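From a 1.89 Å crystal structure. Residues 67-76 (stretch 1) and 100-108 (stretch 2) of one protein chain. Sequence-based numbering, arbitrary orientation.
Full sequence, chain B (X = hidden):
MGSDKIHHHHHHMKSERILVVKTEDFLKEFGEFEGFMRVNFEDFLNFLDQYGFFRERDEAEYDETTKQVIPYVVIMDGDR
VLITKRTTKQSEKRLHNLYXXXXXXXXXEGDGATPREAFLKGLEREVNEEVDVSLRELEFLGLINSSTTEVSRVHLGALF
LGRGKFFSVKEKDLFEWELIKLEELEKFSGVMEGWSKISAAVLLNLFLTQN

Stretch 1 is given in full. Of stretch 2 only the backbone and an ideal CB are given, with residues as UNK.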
ATOM      1  N   LYS B  67       8.336 -16.153   1.390  1.00 40.81           N
ATOM      2  CA  LYS B  67       6.983 -15.687   1.623  1.00 39.45           C
ATOM      3  C   LYS B  67       5.993 -16.799   1.287  1.00 37.91           C
ATOM      4  O   LYS B  67       6.092 -17.444   0.244  1.00 37.57           O
ATOM      5  CB  LYS B  67       6.717 -14.400   0.824  1.00 39.35           C
ATOM      6  CG  LYS B  67       7.428 -13.208   1.450  1.00 39.64           C
ATOM      7  CD  LYS B  67       7.149 -11.880   0.756  1.00 39.78           C
ATOM      8  CE  LYS B  67       7.407 -10.688   1.703  1.00 39.48           C
ATOM      9  NZ  LYS B  67       6.157 -10.260   2.465  1.00 40.01           N
ATOM     10  N   GLN B  68       5.071 -17.035   2.211  1.00 36.34           N
ATOM     11  CA  GLN B  68       4.013 -18.012   2.053  1.00 35.54           C
ATOM     12  C   GLN B  68       2.930 -17.426   1.162  1.00 34.48           C
ATOM     13  O   GLN B  68       2.421 -16.346   1.443  1.00 33.52           O
ATOM     14  CB  GLN B  68       3.432 -18.359   3.421  1.00 35.54           C
ATOM     15  CG  GLN B  68       4.469 -18.960   4.385  1.00 36.35           C
ATOM     16  CD  GLN B  68       4.088 -18.800   5.832  1.00 36.75           C
ATOM     17  OE1 GLN B  68       2.986 -19.160   6.237  1.00 39.68           O
ATOM     18  NE2 GLN B  68       5.005 -18.265   6.629  1.00 38.15           N
ATOM     19  N   VAL B  69       2.592 -18.123   0.082  1.00 33.45           N
ATOM     20  CA  VAL B  69       1.562 -17.646  -0.841  1.00 32.80           C
ATOM     21  C   VAL B  69       0.168 -17.936  -0.287  1.00 32.11           C
ATOM     22  O   VAL B  69      -0.207 -19.099  -0.087  1.00 31.60           O
ATOM     23  CB  VAL B  69       1.727 -18.278  -2.217  1.00 32.80           C
ATOM     24  CG1 VAL B  69       0.572 -17.876  -3.129  1.00 32.24           C
ATOM     25  CG2 VAL B  69       3.069 -17.876  -2.800  1.00 32.78           C
ATOM     26  N   ILE B  70      -0.581 -16.860  -0.037  1.00 31.59           N
ATOM     27  CA  ILE B  70      -1.889 -16.919   0.597  1.00 31.16           C
ATOM     28  C   ILE B  70      -2.960 -16.421  -0.379  1.00 30.72           C
ATOM     29  O   ILE B  70      -3.077 -15.209  -0.599  1.00 30.73           O
ATOM     30  CB  ILE B  70      -1.927 -16.032   1.878  1.00 31.50           C
ATOM     31  CG1 ILE B  70      -0.771 -16.375   2.827  1.00 32.19           C
ATOM     32  CG2 ILE B  70      -3.260 -16.188   2.606  1.00 31.40           C
ATOM     33  CD1 ILE B  70      -0.801 -17.798   3.352  1.00 32.53           C
ATOM     34  N   PRO B  71      -3.735 -17.341  -0.983  1.00 30.04           N
ATOM     35  CA  PRO B  71      -4.930 -16.882  -1.674  1.00 29.36           C
ATOM     36  C   PRO B  71      -5.849 -16.184  -0.673  1.00 28.70           C
ATOM     37  O   PRO B  71      -5.993 -16.660   0.448  1.00 28.37           O
ATOM     38  CB  PRO B  71      -5.550 -18.182  -2.207  1.00 29.74           C
ATOM     39  CG  PRO B  71      -4.952 -19.272  -1.367  1.00 30.39           C
ATOM     40  CD  PRO B  71      -3.569 -18.805  -1.102  1.00 30.14           C
ATOM     41  N   TYR B  72      -6.420 -15.051  -1.063  1.00 27.77           N
ATOM     42  CA  TYR B  72      -7.173 -14.179  -0.158  1.00 27.14           C
ATOM     43  C   TYR B  72      -8.385 -13.645  -0.919  1.00 27.12           C
ATOM     44  O   TYR B  72      -8.246 -12.828  -1.838  1.00 26.45           O
ATOM     45  CB  TYR B  72      -6.281 -13.033   0.309  1.00 27.56           C
ATOM     46  CG  TYR B  72      -6.810 -12.270   1.505  1.00 27.02           C
ATOM     47  CD1 TYR B  72      -6.840 -12.856   2.772  1.00 27.74           C
ATOM     48  CD2 TYR B  72      -7.253 -10.964   1.388  1.00 27.51           C
ATOM     49  CE1 TYR B  72      -7.316 -12.170   3.871  1.00 27.62           C
ATOM     50  CE2 TYR B  72      -7.727 -10.267   2.506  1.00 28.06           C
ATOM     51  CZ  TYR B  72      -7.752 -10.884   3.740  1.00 27.65           C
ATOM     52  OH  TYR B  72      -8.223 -10.182   4.849  1.00 28.87           O
ATOM     53  N   VAL B  73      -9.567 -14.127  -0.558  1.00 26.09           N
ATOM     54  CA  VAL B  73     -10.753 -13.904  -1.356  1.00 26.24           C
ATOM     55  C   VAL B  73     -11.764 -13.055  -0.607  1.00 26.44           C
ATOM     56  O   VAL B  73     -12.177 -13.395   0.502  1.00 25.89           O
ATOM     57  CB  VAL B  73     -11.412 -15.242  -1.754  1.00 26.75           C
ATOM     58  CG1 VAL B  73     -12.591 -14.987  -2.693  1.00 26.25           C
ATOM     59  CG2 VAL B  73     -10.381 -16.172  -2.403  1.00 26.33           C
ATOM     60  N   VAL B  74     -12.148 -11.950  -1.232  1.00 26.39           N
ATOM     61  CA  VAL B  74     -13.225 -11.116  -0.762  1.00 26.73           C
ATOM     62  C   VAL B  74     -14.474 -11.559  -1.517  1.00 27.15           C
ATOM     63  O   VAL B  74     -14.444 -11.698  -2.747  1.00 26.79           O
ATOM     64  CB  VAL B  74     -12.937  -9.640  -1.065  1.00 27.00           C
ATOM     65  CG1 VAL B  74     -14.150  -8.776  -0.704  1.00 27.81           C
ATOM     66  CG2 VAL B  74     -11.682  -9.180  -0.312  1.00 26.14           C
ATOM     67  N   ILE B  75     -15.552 -11.798  -0.783  1.00 27.17           N
ATOM     68  CA  ILE B  75     -16.775 -12.340  -1.359  1.00 28.53           C
ATOM     69  C   ILE B  75     -17.817 -11.243  -1.446  1.00 28.75           C
ATOM     70  O   ILE B  75     -18.048 -10.543  -0.466  1.00 26.78           O
ATOM     71  CB  ILE B  75     -17.301 -13.520  -0.502  1.00 28.07           C
ATOM     72  CG1 ILE B  75     -16.369 -14.718  -0.658  1.00 29.22           C
ATOM     73  CG2 ILE B  75     -18.732 -13.907  -0.903  1.00 28.23           C
ATOM     74  CD1 ILE B  75     -16.629 -15.807   0.325  1.00 29.30           C
ATOM     75  N   MET B  76     -18.421 -11.083  -2.629  1.00 29.87           N
ATOM     76  CA  MET B  76     -19.571 -10.201  -2.802  1.00 31.72           C
ATOM     77  C   MET B  76     -20.800 -10.970  -3.275  1.00 32.18           C
ATOM     78  O   MET B  76     -20.712 -11.743  -4.230  1.00 32.60           O
ATOM     79  CB  MET B  76     -19.268  -9.103  -3.812  1.00 31.70           C
ATOM     80  CG  MET B  76     -18.463  -7.952  -3.233  1.00 33.82           C
ATOM     81  SD  MET B  76     -18.418  -6.552  -4.356  1.00 35.18           S
ATOM     82  CE  MET B  76     -19.964  -5.718  -3.976  1.00 36.35           C
ATOM     83  N   UNK B 100     -13.227  -8.490   9.759  1.00 26.37           N
ATOM     84  CA  UNK B 100     -12.267  -8.848   8.722  1.00 27.49           C
ATOM     85  C   UNK B 100     -12.947  -8.959   7.359  1.00 27.55           C
ATOM     86  O   UNK B 100     -14.153  -9.214   7.261  1.00 27.25           O
ATOM     87  CB  UNK B 100     -11.571 -10.165   9.074  1.00 27.49           C
ATOM     88  N   UNK B 101     -12.149  -8.745   6.321  1.00 27.48           N
ATOM     89  CA  UNK B 101     -12.594  -8.704   4.943  1.00 28.00           C
ATOM     90  C   UNK B 101     -11.583  -9.543   4.180  1.00 28.87           C
ATOM     91  O   UNK B 101     -10.410  -9.145   4.029  1.00 29.95           O
ATOM     92  CB  UNK B 101     -12.697  -7.277   4.402  1.00 28.00           C
ATOM     93  N   UNK B 102     -12.019 -10.701   3.729  1.00 28.42           N
ATOM     94  CA  UNK B 102     -11.149 -11.587   2.995  1.00 28.91           C
ATOM     95  C   UNK B 102     -10.965 -12.890   3.727  1.00 29.16           C
ATOM     96  O   UNK B 102     -10.756 -12.903   4.942  1.00 28.95           O
ATOM     97  CB  UNK B 102      -9.794 -10.923   2.743  1.00 28.91           C
ATOM     98  N   UNK B 103     -11.048 -13.984   2.978  1.00 29.94           N
ATOM     99  CA  UNK B 103     -10.842 -15.323   3.512  1.00 30.39           C
ATOM    100  C   UNK B 103      -9.580 -15.882   2.870  1.00 30.47           C
ATOM    101  O   UNK B 103      -9.489 -15.992   1.647  1.00 29.73           O
ATOM    102  CB  UNK B 103     -12.049 -16.226   3.252  1.00 30.39           C
ATOM    103  N   UNK B 104      -8.587 -16.176   3.697  1.00 30.83           N
ATOM    104  CA  UNK B 104      -7.315 -16.659   3.212  1.00 31.95           C
ATOM    105  C   UNK B 104      -6.909 -17.977   3.820  1.00 32.42           C
ATOM    106  O   UNK B 104      -7.407 -18.371   4.873  1.00 32.55           O
ATOM    107  CB  UNK B 104      -6.228 -15.616   3.480  1.00 31.95           C
ATOM    108  N   UNK B 105      -5.999 -18.663   3.143  1.00 33.34           N
ATOM    109  CA  UNK B 105      -5.374 -19.848   3.704  1.00 33.90           C
ATOM    110  C   UNK B 105      -4.139 -20.219   2.925  1.00 34.40           C
ATOM    111  O   UNK B 105      -3.868 -19.643   1.886  1.00 34.71           O
ATOM    112  CB  UNK B 105      -6.357 -21.021   3.726  1.00 33.90           C
ATOM    113  N   UNK B 106      -3.403 -21.204   3.420  1.00 35.13           N
ATOM    114  CA  UNK B 106      -2.190 -21.667   2.756  1.00 35.53           C
ATOM    115  C   UNK B 106      -2.520 -22.612   1.608  1.00 35.89           C
ATOM    116  O   UNK B 106      -3.577 -23.246   1.599  1.00 36.35           O
ATOM    117  CB  UNK B 106      -1.265 -22.360   3.759  1.00 35.53           C
ATOM    118  N   UNK B 107      -1.623 -22.688   0.631  1.00 35.82           N
ATOM    119  CA  UNK B 107      -1.735 -23.695  -0.416  1.00 36.01           C
ATOM    120  C   UNK B 107      -0.905 -24.895   0.033  1.00 36.13           C
ATOM    121  O   UNK B 107       0.255 -24.740   0.402  1.00 35.55           O
ATOM    122  CB  UNK B 107      -1.268 -23.160  -1.771  1.00 36.01           C
ATOM    123  N   UNK B 108      -1.517 -26.077   0.017  1.00 36.76           N
ATOM    124  CA  UNK B 108      -0.869 -27.297   0.505  1.00 37.36           C
ATOM    125  C   UNK B 108      -0.297 -28.092  -0.652  1.00 37.39           C
ATOM    126  O   UNK B 108      -0.851 -28.104  -1.750  1.00 37.29           O
ATOM    127  CB  UNK B 108      -1.855 -28.157   1.298  1.00 37.36           C
TER

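Stretch 1 is a strand throughout, and stretch 2 meets it as an antiparallel partner around position 103, with loop or turn on the C-terminal side. Each position is judged by its CA-to-CB direction, its phi/psi and the stretch 1 atoms within reach.

Position 100 points its CB sideways, and the nearest atom of stretch 1, Tyr72 OH, lies 5.4 Å from the ideal CB. Little constrains the choice. The residue is Ser100, whose OG is hydrogen-bonded elsewhere in the structure.

At position 101 the CB again points sideways, 5.2 Å from Val74 CG2, so a branched or long apolar side chain could reach the valine whereas a short one would not. Leu101 does so with a t, p rotamer that brings CD1 to 3.8 Å from Val74 CG1. Its backbone O lies 2.6 Å from Tyr72 OH.

Position 102 is the most restrictive. Its phi/psi of 117/136 would jam a CB against the preceding carbonyl, and the ideal CB, directed toward stretch 1, falls 2.2 Å from Tyr72 CE2, a clash. Both tests call for glycine. Gly102 lets its CA sit over one face of the Tyr72 ring, 3.9 Å from CA to the ring centroid and 25° off the normal, a CH-pi contact. The same CA makes a CA-H...O contact with Val73 O at 3.2 Å, and a water bridges Gly102 O and Tyr72 OH.

Position 103 has strand angles (-114/118) and pairs with Val73: Val73 N donates to the backbone O of 103 at 2.9 Å, and the backbone N of 103 donates to Val73 O at 2.8 Å. The CB points to the sheet face that carries Val73, with Ile75 CD1 5.5 Å away, so valine, isoleucine or leucine would suit. Ile103 extends in an m, t rotamer and places CD1 3.5 Å from Ile75 CD1.

Position 104 forms the non-hydrogen-bonded pair with Tyr72, their CA atoms 4.2 Å apart. Although its phi/psi (-124/160) are ordinary, the ideal CB would lie 2.9 Å from Tyr72 CD1, a clash, and 3.1 Å from Ile70 CG2, so glycine fits best. Gly104 CA instead approaches Pro71 O at 3.1 Å in a CA-H...O contact.

Position 105 directs its CB away, leaving side-chain choice open as far as stretch 1 is concerned. Gly105 N gives a weak hydrogen bond to Pro71 O at 3.4 Å.

The CB of 106 also points away, yet Ile70 offers an apolar surface and Gln68 a terminal amide, favouring a long or aromatic group with a polar end. His106 fulfils both roles: NE2 donates to Gln68 OE1 at 2.6 Å, while Ile70 CD1 lies 3.7 Å from the ring centroid, over its face.

Position 107 points toward stretch 1, its CB 5.0 Å from Pro71 CD, suiting a modest apolar group. Val107 CG2 packs 3.7 Å from Pro71 CD, and a water links Val107 N to Val69 O.

Position 108 has nothing of stretch 1 within 5.5 Å of its CB; it is Arg108.

Stretch 2, residues 100-108: SLGIGGHVR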
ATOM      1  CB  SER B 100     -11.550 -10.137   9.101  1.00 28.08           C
ATOM      2  OG  SER B 100     -12.455 -11.210   9.090  1.00 32.65           O
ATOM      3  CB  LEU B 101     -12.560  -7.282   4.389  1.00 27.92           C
ATOM      4  CG  LEU B 101     -12.962  -7.134   2.926  1.00 28.00           C
ATOM      5  CD1 LEU B 101     -14.477  -7.367   2.785  1.00 29.55           C
ATOM      6  CD2 LEU B 101     -12.563  -5.797   2.330  1.00 28.14           C
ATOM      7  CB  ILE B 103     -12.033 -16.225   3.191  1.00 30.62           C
ATOM      8  CG1 ILE B 103     -13.320 -15.621   3.755  1.00 31.26           C
ATOM      9  CG2 ILE B 103     -11.821 -17.624   3.765  1.00 30.74           C
ATOM     10  CD1 ILE B 103     -14.552 -16.164   3.099  1.00 31.12           C
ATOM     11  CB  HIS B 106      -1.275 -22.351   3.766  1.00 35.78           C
ATOM     12  CG  HIS B 106      -0.703 -21.411   4.778  1.00 37.18           C
ATOM     13  ND1 HIS B 106      -1.390 -21.032   5.912  1.00 38.38           N
ATOM     14  CD2 HIS B 106       0.482 -20.757   4.817  1.00 38.10           C
ATOM     15  CE1 HIS B 106      -0.647 -20.194   6.613  1.00 38.52           C
ATOM     16  NE2 HIS B 106       0.496 -20.012   5.973  1.00 39.05           N
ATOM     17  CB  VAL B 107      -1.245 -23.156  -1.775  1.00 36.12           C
ATOM     18  CG1 VAL B 107      -1.254 -24.258  -2.834  1.00 35.66           C
ATOM     19  CG2 VAL B 107      -2.108 -21.963  -2.207  1.00 35.17           C
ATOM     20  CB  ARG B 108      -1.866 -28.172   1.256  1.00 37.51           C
ATOM     21  CG  ARG B 108      -2.492 -27.518   2.476  1.00 38.41           C
ATOM     22  CD  ARG B 108      -3.652 -28.355   2.979  1.00 39.12           C
ATOM     23  NE  ARG B 108      -4.390 -27.708   4.060  1.00 40.59           N
ATOM     24  CZ  ARG B 108      -5.626 -28.039   4.440  1.00 42.33           C
ATOM     25  NH1 ARG B 108      -6.298 -29.011   3.827  1.00 42.90           N
ATOM     26  NH2 ARG B 108      -6.205 -27.379   5.438  1.00 43.92           N
TER
HETATM   27  O   HOH W   1       0.800 -21.318   0.994  1.00 35.97           O
HETATM   28  O   HOH W   2      -8.929 -11.653   6.953  1.00 51.79           O
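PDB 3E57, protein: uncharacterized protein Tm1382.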